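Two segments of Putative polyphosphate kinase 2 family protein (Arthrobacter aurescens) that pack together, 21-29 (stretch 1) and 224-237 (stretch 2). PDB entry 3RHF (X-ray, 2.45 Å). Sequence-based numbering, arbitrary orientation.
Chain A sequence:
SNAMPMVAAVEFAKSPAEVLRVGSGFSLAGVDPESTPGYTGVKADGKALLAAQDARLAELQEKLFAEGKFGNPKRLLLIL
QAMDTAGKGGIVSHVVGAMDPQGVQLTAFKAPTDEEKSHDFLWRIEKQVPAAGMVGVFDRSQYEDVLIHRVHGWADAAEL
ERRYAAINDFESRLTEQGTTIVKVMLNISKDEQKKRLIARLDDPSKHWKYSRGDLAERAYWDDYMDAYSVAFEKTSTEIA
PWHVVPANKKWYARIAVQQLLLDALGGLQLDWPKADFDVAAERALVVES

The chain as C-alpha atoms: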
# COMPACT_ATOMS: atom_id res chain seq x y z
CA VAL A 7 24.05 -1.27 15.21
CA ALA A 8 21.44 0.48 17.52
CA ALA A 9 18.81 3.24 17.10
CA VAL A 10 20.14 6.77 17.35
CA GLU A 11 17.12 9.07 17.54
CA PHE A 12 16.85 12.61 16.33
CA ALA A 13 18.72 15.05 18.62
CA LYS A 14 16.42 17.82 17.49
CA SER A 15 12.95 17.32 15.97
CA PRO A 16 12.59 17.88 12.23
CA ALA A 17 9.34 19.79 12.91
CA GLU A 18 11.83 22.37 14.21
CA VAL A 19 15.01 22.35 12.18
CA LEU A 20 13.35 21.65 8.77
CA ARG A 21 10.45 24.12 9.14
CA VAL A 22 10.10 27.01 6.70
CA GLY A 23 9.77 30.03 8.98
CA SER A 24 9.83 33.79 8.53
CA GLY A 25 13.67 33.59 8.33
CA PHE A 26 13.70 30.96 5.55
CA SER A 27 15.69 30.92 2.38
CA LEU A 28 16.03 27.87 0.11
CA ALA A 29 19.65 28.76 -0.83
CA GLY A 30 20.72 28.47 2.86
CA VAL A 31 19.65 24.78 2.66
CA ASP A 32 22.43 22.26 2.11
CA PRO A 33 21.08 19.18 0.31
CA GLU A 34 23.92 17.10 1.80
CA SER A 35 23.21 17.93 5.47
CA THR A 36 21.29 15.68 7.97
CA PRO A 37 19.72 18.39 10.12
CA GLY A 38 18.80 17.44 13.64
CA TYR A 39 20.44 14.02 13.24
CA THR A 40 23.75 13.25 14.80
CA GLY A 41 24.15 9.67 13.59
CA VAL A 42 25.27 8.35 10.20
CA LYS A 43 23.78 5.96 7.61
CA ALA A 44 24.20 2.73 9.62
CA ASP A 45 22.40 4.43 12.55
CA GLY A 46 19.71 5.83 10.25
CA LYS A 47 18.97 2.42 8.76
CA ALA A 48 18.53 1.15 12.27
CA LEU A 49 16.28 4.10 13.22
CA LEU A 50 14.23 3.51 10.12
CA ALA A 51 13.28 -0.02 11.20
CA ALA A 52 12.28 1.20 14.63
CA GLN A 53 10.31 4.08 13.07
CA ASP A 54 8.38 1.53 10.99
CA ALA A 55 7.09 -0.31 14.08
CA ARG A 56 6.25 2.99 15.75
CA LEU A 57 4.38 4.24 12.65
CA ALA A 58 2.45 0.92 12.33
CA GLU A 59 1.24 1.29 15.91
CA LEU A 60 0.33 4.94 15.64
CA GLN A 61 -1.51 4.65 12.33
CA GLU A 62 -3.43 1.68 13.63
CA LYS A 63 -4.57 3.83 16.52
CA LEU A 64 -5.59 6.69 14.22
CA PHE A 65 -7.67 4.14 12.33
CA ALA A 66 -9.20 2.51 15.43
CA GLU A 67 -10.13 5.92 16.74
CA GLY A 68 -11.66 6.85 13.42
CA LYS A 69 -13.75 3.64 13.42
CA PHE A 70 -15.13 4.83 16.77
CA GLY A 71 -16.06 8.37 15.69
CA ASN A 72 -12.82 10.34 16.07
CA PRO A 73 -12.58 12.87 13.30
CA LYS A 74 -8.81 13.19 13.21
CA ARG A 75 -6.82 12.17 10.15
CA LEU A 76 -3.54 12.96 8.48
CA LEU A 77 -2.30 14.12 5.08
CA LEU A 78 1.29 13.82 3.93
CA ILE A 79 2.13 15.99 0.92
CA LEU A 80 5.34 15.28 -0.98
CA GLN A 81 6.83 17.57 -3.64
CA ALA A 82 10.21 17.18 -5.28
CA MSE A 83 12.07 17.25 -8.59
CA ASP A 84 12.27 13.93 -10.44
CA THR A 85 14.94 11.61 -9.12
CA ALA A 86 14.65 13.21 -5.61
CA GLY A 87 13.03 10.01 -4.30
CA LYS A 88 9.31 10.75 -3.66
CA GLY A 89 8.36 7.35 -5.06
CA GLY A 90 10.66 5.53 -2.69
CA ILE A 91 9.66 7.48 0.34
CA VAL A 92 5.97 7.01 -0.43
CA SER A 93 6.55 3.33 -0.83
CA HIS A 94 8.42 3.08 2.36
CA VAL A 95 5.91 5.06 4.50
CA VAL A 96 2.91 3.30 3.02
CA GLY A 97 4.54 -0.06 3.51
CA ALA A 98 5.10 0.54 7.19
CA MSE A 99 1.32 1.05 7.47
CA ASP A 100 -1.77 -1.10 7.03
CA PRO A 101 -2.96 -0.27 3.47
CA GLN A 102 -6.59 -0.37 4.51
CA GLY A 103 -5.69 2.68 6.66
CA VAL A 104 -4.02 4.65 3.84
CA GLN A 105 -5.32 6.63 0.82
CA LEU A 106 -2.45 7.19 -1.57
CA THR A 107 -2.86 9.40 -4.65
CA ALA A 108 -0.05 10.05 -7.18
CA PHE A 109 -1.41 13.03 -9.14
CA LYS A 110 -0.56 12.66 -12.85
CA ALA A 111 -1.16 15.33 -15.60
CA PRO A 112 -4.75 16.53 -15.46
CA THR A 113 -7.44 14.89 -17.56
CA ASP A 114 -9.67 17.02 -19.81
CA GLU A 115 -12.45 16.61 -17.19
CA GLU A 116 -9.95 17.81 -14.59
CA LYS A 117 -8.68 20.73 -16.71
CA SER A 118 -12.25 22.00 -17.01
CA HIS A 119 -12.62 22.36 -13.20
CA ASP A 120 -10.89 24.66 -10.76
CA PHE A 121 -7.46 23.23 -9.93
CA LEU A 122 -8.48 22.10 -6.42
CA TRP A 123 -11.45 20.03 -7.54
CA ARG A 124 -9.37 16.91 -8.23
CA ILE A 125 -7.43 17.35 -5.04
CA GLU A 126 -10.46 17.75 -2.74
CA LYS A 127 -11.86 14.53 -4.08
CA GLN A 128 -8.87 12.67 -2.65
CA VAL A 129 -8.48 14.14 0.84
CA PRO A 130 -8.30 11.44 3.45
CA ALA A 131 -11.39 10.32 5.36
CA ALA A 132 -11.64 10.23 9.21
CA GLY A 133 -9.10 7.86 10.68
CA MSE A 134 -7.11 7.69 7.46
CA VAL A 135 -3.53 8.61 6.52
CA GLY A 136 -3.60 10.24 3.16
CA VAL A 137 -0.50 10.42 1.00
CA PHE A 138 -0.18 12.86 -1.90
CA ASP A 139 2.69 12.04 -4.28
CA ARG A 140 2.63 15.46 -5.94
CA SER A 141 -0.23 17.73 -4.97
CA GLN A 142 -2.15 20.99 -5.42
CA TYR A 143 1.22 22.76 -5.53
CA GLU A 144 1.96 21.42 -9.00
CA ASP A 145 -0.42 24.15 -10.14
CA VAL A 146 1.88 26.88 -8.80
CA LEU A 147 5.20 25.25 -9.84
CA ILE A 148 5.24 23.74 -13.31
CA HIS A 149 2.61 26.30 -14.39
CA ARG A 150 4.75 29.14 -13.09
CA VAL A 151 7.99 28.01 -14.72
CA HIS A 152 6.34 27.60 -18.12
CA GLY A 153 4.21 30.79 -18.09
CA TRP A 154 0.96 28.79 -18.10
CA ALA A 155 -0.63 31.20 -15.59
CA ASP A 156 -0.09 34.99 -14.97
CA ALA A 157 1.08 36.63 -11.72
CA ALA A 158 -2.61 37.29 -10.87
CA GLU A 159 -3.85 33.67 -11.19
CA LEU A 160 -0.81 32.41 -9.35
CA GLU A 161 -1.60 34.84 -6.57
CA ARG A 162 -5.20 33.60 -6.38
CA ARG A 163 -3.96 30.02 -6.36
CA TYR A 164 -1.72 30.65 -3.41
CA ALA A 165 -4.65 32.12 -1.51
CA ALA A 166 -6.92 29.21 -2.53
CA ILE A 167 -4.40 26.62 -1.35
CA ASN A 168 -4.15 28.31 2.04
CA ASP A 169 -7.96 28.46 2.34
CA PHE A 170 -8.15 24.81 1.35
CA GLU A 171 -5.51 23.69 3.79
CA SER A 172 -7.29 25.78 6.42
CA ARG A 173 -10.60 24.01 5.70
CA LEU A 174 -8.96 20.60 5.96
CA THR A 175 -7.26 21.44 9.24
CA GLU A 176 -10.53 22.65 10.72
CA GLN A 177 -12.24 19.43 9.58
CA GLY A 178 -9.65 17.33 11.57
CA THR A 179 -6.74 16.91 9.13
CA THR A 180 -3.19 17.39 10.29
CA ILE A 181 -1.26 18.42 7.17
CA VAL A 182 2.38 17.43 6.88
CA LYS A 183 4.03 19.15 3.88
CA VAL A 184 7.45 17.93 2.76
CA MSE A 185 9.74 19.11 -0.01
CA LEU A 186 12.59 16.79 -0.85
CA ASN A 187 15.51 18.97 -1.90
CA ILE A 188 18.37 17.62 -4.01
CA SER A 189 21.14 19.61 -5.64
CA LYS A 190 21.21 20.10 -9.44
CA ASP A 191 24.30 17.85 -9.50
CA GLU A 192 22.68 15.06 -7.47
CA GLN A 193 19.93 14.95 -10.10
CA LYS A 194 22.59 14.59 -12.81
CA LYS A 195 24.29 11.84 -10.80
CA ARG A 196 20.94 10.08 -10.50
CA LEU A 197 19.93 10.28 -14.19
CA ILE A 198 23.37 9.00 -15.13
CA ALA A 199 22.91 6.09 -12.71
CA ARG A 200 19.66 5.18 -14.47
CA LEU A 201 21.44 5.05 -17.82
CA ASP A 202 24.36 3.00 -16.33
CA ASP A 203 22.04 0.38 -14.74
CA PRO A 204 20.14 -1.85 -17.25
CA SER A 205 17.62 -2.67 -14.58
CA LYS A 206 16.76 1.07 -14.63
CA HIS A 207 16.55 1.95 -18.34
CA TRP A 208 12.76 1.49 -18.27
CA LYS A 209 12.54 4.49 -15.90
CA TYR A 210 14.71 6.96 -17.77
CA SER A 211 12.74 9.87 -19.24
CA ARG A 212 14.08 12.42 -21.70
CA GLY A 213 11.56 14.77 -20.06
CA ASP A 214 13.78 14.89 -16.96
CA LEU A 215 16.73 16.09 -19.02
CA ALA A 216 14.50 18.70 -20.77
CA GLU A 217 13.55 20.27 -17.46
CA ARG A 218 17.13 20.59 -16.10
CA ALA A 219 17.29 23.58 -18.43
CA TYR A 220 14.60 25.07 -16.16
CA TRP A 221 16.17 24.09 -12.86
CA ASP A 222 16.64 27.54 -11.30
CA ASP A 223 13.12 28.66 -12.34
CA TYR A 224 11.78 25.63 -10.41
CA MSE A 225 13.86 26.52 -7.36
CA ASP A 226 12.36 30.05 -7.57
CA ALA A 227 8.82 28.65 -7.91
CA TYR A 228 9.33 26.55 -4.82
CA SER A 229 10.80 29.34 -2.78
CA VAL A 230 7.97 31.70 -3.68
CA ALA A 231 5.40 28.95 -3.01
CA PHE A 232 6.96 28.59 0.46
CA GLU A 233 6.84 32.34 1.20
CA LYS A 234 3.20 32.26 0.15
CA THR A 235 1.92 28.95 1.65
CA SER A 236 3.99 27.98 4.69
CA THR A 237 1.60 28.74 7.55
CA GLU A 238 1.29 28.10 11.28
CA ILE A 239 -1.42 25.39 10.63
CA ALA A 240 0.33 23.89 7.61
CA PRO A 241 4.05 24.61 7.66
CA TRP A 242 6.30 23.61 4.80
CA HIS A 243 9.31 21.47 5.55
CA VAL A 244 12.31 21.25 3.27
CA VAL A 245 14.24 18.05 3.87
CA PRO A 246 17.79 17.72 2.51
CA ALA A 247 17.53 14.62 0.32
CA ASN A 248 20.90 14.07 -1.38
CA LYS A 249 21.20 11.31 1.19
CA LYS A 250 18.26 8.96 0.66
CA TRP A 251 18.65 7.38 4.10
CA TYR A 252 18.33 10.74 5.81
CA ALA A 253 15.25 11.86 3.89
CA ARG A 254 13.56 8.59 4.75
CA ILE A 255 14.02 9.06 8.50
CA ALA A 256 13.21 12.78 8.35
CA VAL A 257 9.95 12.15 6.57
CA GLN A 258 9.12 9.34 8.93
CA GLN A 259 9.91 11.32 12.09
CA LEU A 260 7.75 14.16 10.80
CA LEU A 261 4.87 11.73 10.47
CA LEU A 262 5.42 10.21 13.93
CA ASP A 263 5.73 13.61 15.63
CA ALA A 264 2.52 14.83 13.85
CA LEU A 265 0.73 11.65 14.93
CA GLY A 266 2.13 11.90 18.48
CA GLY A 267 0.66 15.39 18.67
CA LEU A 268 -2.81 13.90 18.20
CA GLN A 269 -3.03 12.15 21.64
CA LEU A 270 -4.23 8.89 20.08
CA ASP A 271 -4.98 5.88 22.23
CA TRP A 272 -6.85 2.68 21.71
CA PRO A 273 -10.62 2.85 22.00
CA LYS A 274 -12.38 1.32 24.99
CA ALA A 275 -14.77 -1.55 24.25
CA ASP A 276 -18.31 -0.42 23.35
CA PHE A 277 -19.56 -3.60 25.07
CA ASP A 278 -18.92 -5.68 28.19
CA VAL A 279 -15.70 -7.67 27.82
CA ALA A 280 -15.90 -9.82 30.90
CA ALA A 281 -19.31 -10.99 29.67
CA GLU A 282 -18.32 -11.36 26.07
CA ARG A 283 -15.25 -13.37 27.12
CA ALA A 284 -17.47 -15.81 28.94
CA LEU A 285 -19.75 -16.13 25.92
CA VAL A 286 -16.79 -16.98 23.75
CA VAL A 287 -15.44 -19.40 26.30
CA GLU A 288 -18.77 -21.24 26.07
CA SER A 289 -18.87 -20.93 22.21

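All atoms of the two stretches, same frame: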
# COMPACT_ATOMS: atom_id res chain seq x y z
N ARG A 21 11.60 23.20 9.35
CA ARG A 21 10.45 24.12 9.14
C ARG A 21 10.83 25.31 8.27
O ARG A 21 11.95 25.79 8.35
CB ARG A 21 9.98 24.64 10.50
CG ARG A 21 8.53 25.05 10.60
CD ARG A 21 8.12 25.47 12.06
NE ARG A 21 6.95 26.36 12.01
CZ ARG A 21 7.00 27.70 11.88
NH1 ARG A 21 5.86 28.41 11.81
NH2 ARG A 21 8.17 28.35 11.82
N VAL A 22 9.92 25.76 7.42
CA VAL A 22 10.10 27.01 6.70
C VAL A 22 9.43 28.16 7.45
O VAL A 22 8.20 28.30 7.45
CB VAL A 22 9.55 26.89 5.28
CG1 VAL A 22 9.47 28.27 4.61
CG2 VAL A 22 10.39 25.92 4.50
N GLY A 23 10.25 28.96 8.12
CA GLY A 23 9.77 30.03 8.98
C GLY A 23 10.01 31.38 8.35
O GLY A 23 10.47 31.47 7.22
N SER A 24 9.69 32.44 9.08
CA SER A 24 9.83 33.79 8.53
C SER A 24 11.27 34.04 8.03
O SER A 24 11.47 34.68 6.99
CB SER A 24 9.43 34.84 9.57
OG SER A 24 10.19 34.65 10.75
N GLY A 25 12.26 33.48 8.74
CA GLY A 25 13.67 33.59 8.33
C GLY A 25 14.06 32.94 6.99
O GLY A 25 15.05 33.33 6.39
N PHE A 26 13.25 31.98 6.51
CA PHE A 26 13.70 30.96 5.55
C PHE A 26 14.19 31.47 4.22
O PHE A 26 13.53 32.32 3.60
CB PHE A 26 12.58 29.93 5.22
CG PHE A 26 13.07 28.69 4.47
CD1 PHE A 26 12.87 28.56 3.09
CD2 PHE A 26 13.77 27.68 5.13
CE1 PHE A 26 13.33 27.42 2.40
CE2 PHE A 26 14.22 26.55 4.46
CZ PHE A 26 13.99 26.41 3.10
N SER A 27 15.30 30.88 3.78
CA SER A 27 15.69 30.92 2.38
C SER A 27 16.19 29.55 1.86
O SER A 27 16.97 28.87 2.52
CB SER A 27 16.75 32.01 2.15
OG SER A 27 18.05 31.54 2.41
N LEU A 28 15.74 29.18 0.67
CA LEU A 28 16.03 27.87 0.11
C LEU A 28 17.51 27.70 -0.34
O LEU A 28 18.00 26.57 -0.52
CB LEU A 28 15.05 27.55 -1.02
CG LEU A 28 15.17 26.19 -1.74
CD1 LEU A 28 14.91 25.02 -0.78
CD2 LEU A 28 14.25 26.11 -2.97
N ALA A 29 18.22 28.82 -0.49
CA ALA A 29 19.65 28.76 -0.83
C ALA A 29 20.51 28.47 0.41
O ALA A 29 21.57 27.88 0.28
CB ALA A 29 20.12 30.06 -1.51
N TYR A 224 12.39 26.50 -11.40
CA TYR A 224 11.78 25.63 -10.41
C TYR A 224 12.21 25.95 -9.00
O TYR A 224 11.38 26.02 -8.16
CB TYR A 224 12.08 24.17 -10.71
CG TYR A 224 11.18 23.53 -11.73
CD1 TYR A 224 9.88 23.12 -11.41
CD2 TYR A 224 11.64 23.28 -13.01
CE1 TYR A 224 9.05 22.50 -12.38
CE2 TYR A 224 10.84 22.67 -13.95
CZ TYR A 224 9.56 22.27 -13.65
OH TYR A 224 8.84 21.65 -14.64
N MSE A 225 13.49 26.12 -8.72
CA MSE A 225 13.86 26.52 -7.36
C MSE A 225 13.19 27.82 -6.91
O MSE A 225 12.86 27.99 -5.73
CB MSE A 225 15.36 26.71 -7.20
CG MSE A 225 16.22 25.42 -7.22
SE MSE A 225 15.57 23.84 -6.23
CE MSE A 225 14.40 23.03 -7.59
N ASP A 226 13.02 28.76 -7.85
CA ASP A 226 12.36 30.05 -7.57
C ASP A 226 10.85 29.82 -7.26
O ASP A 226 10.28 30.39 -6.31
CB ASP A 226 12.61 31.06 -8.72
CG ASP A 226 12.14 32.47 -8.37
OD1 ASP A 226 12.67 33.04 -7.39
OD2 ASP A 226 11.23 33.01 -9.06
N ALA A 227 10.22 28.98 -8.07
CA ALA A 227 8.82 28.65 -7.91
C ALA A 227 8.58 28.08 -6.51
O ALA A 227 7.63 28.46 -5.83
CB ALA A 227 8.40 27.65 -8.96
N TYR A 228 9.46 27.18 -6.10
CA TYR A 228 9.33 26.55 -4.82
C TYR A 228 9.45 27.60 -3.74
O TYR A 228 8.65 27.65 -2.82
CB TYR A 228 10.39 25.43 -4.62
CG TYR A 228 9.87 24.08 -5.08
CD1 TYR A 228 8.94 23.38 -4.32
CD2 TYR A 228 10.26 23.52 -6.30
CE1 TYR A 228 8.45 22.17 -4.74
CE2 TYR A 228 9.75 22.28 -6.72
CZ TYR A 228 8.83 21.62 -5.93
OH TYR A 228 8.28 20.40 -6.32
N SER A 229 10.48 28.44 -3.85
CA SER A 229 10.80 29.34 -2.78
C SER A 229 9.69 30.35 -2.64
O SER A 229 9.35 30.70 -1.53
CB SER A 229 12.17 30.01 -2.98
OG SER A 229 12.10 30.80 -4.10
N VAL A 230 9.10 30.77 -3.75
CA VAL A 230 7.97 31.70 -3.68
C VAL A 230 6.76 31.01 -3.06
O VAL A 230 6.18 31.52 -2.09
CB VAL A 230 7.63 32.30 -5.04
CG1 VAL A 230 6.30 33.12 -4.97
CG2 VAL A 230 8.80 33.16 -5.51
N ALA A 231 6.41 29.85 -3.61
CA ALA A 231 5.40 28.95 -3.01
C ALA A 231 5.54 28.83 -1.50
O ALA A 231 4.53 28.88 -0.80
CB ALA A 231 5.47 27.54 -3.65
N PHE A 232 6.77 28.68 -1.00
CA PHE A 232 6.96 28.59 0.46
C PHE A 232 6.73 29.92 1.16
O PHE A 232 6.19 29.93 2.26
CB PHE A 232 8.36 28.09 0.91
CG PHE A 232 8.80 26.77 0.32
CD1 PHE A 232 7.92 25.76 0.07
CD2 PHE A 232 10.13 26.56 0.04
CE1 PHE A 232 8.36 24.58 -0.47
CE2 PHE A 232 10.57 25.41 -0.50
CZ PHE A 232 9.66 24.41 -0.77
N GLU A 233 7.12 31.04 0.57
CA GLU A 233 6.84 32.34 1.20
C GLU A 233 5.34 32.53 1.25
O GLU A 233 4.84 33.17 2.14
CB GLU A 233 7.46 33.53 0.43
CG GLU A 233 9.01 33.66 0.58
CD GLU A 233 9.65 34.71 -0.38
OE1 GLU A 233 8.88 35.64 -0.78
OE2 GLU A 233 10.89 34.60 -0.72
N LYS A 234 4.63 32.00 0.27
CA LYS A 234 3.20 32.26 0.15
C LYS A 234 2.34 31.31 0.99
O LYS A 234 1.31 31.74 1.47
CB LYS A 234 2.77 32.20 -1.32
CG LYS A 234 3.49 33.22 -2.26
CD LYS A 234 2.74 34.57 -2.37
CE LYS A 234 3.58 35.70 -2.95
NZ LYS A 234 3.20 36.98 -2.28
N THR A 235 2.79 30.05 1.17
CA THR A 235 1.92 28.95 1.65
C THR A 235 2.40 28.16 2.86
O THR A 235 1.72 27.20 3.28
CB THR A 235 1.60 27.94 0.52
OG1 THR A 235 2.80 27.25 0.11
CG2 THR A 235 0.97 28.65 -0.66
N SER A 236 3.55 28.55 3.43
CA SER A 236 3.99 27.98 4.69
C SER A 236 3.36 28.73 5.88
O SER A 236 3.82 29.79 6.28
CB SER A 236 5.50 28.00 4.78
OG SER A 236 5.96 27.54 6.05
N THR A 237 2.34 28.12 6.48
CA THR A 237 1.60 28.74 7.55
C THR A 237 1.77 28.04 8.91
O THR A 237 2.32 26.95 8.99
CB THR A 237 0.14 28.80 7.18
OG1 THR A 237 -0.39 27.47 7.08
CG2 THR A 237 -0.02 29.52 5.83

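The contact between residues 21-29 and 224-237 is a small, mainly apolar packing of an irregular segment against one side of a helix, fastened at the helix's C-terminal end by a single hydrogen bond. The two stretches lie close in space although touching residues are at least 197 positions apart in sequence, and together they bury 342 Å².

The polar anchor joins Ser236 to Val22. Ser236 is the first residue to leave helical geometry after the helix ending at Thr235, and its side chain, with chi1 in the t rotamer, points toward the other segment. Its OG donates a hydrogen bond to the backbone O of Val22 at 2.7 Å. Because the acceptor is a main-chain carbonyl, the bond holds the backbone of the segment at Val22 rather than a side chain. The side chain of Val22 also points toward the helix, and its CG1 lies 3.9 Å from CB of Phe232, so the same residue takes part in both the polar and the apolar portions of the contact.

Phe232, buried in the assembly, is the centre of the apolar portion. Besides Val22, it meets Phe26, whose CE1 approaches Phe232 CD2 at 4.1 Å, and Leu28, whose CD1 lies 4.4 Å from Phe232 CE2, at the edge of the ring and near its plane. Three residues spread along the irregular segment thus converge on one aromatic side chain of the helix.

Between Val22 and Phe26 the chain makes a type I beta turn, from Gly23 to Phe26, closed by a hydrogen bond from Phe26 N to Gly23 O at 2.9 Å. Ser24 and Gly25, at the middle of the turn, are out of reach of the helix; the turn carries the chain away from the contact and returns it at Phe26. Ser27 then points away, whereas Leu28 again points toward the helix.

Leu28 has the largest area covered by the opposing stretch, 86 Å², and touches successive parts of the helix. Its CD2 packs 4.2 Å from SE of the selenomethionine Met225 and 4.3 Å from CB of Tyr228, while its CB lies 4.3 Å from CB of Ser229. CD2 also comes within 3.6 Å of the backbone O of Met225, an atom already engaged within the helix by Ser229 N at 3.1 Å. The hydroxyl of Ser229 likewise turns to its own helix: OG donates to Asp226 O at 2.9 Å, and the contact of this residue with Leu28 is made through carbon.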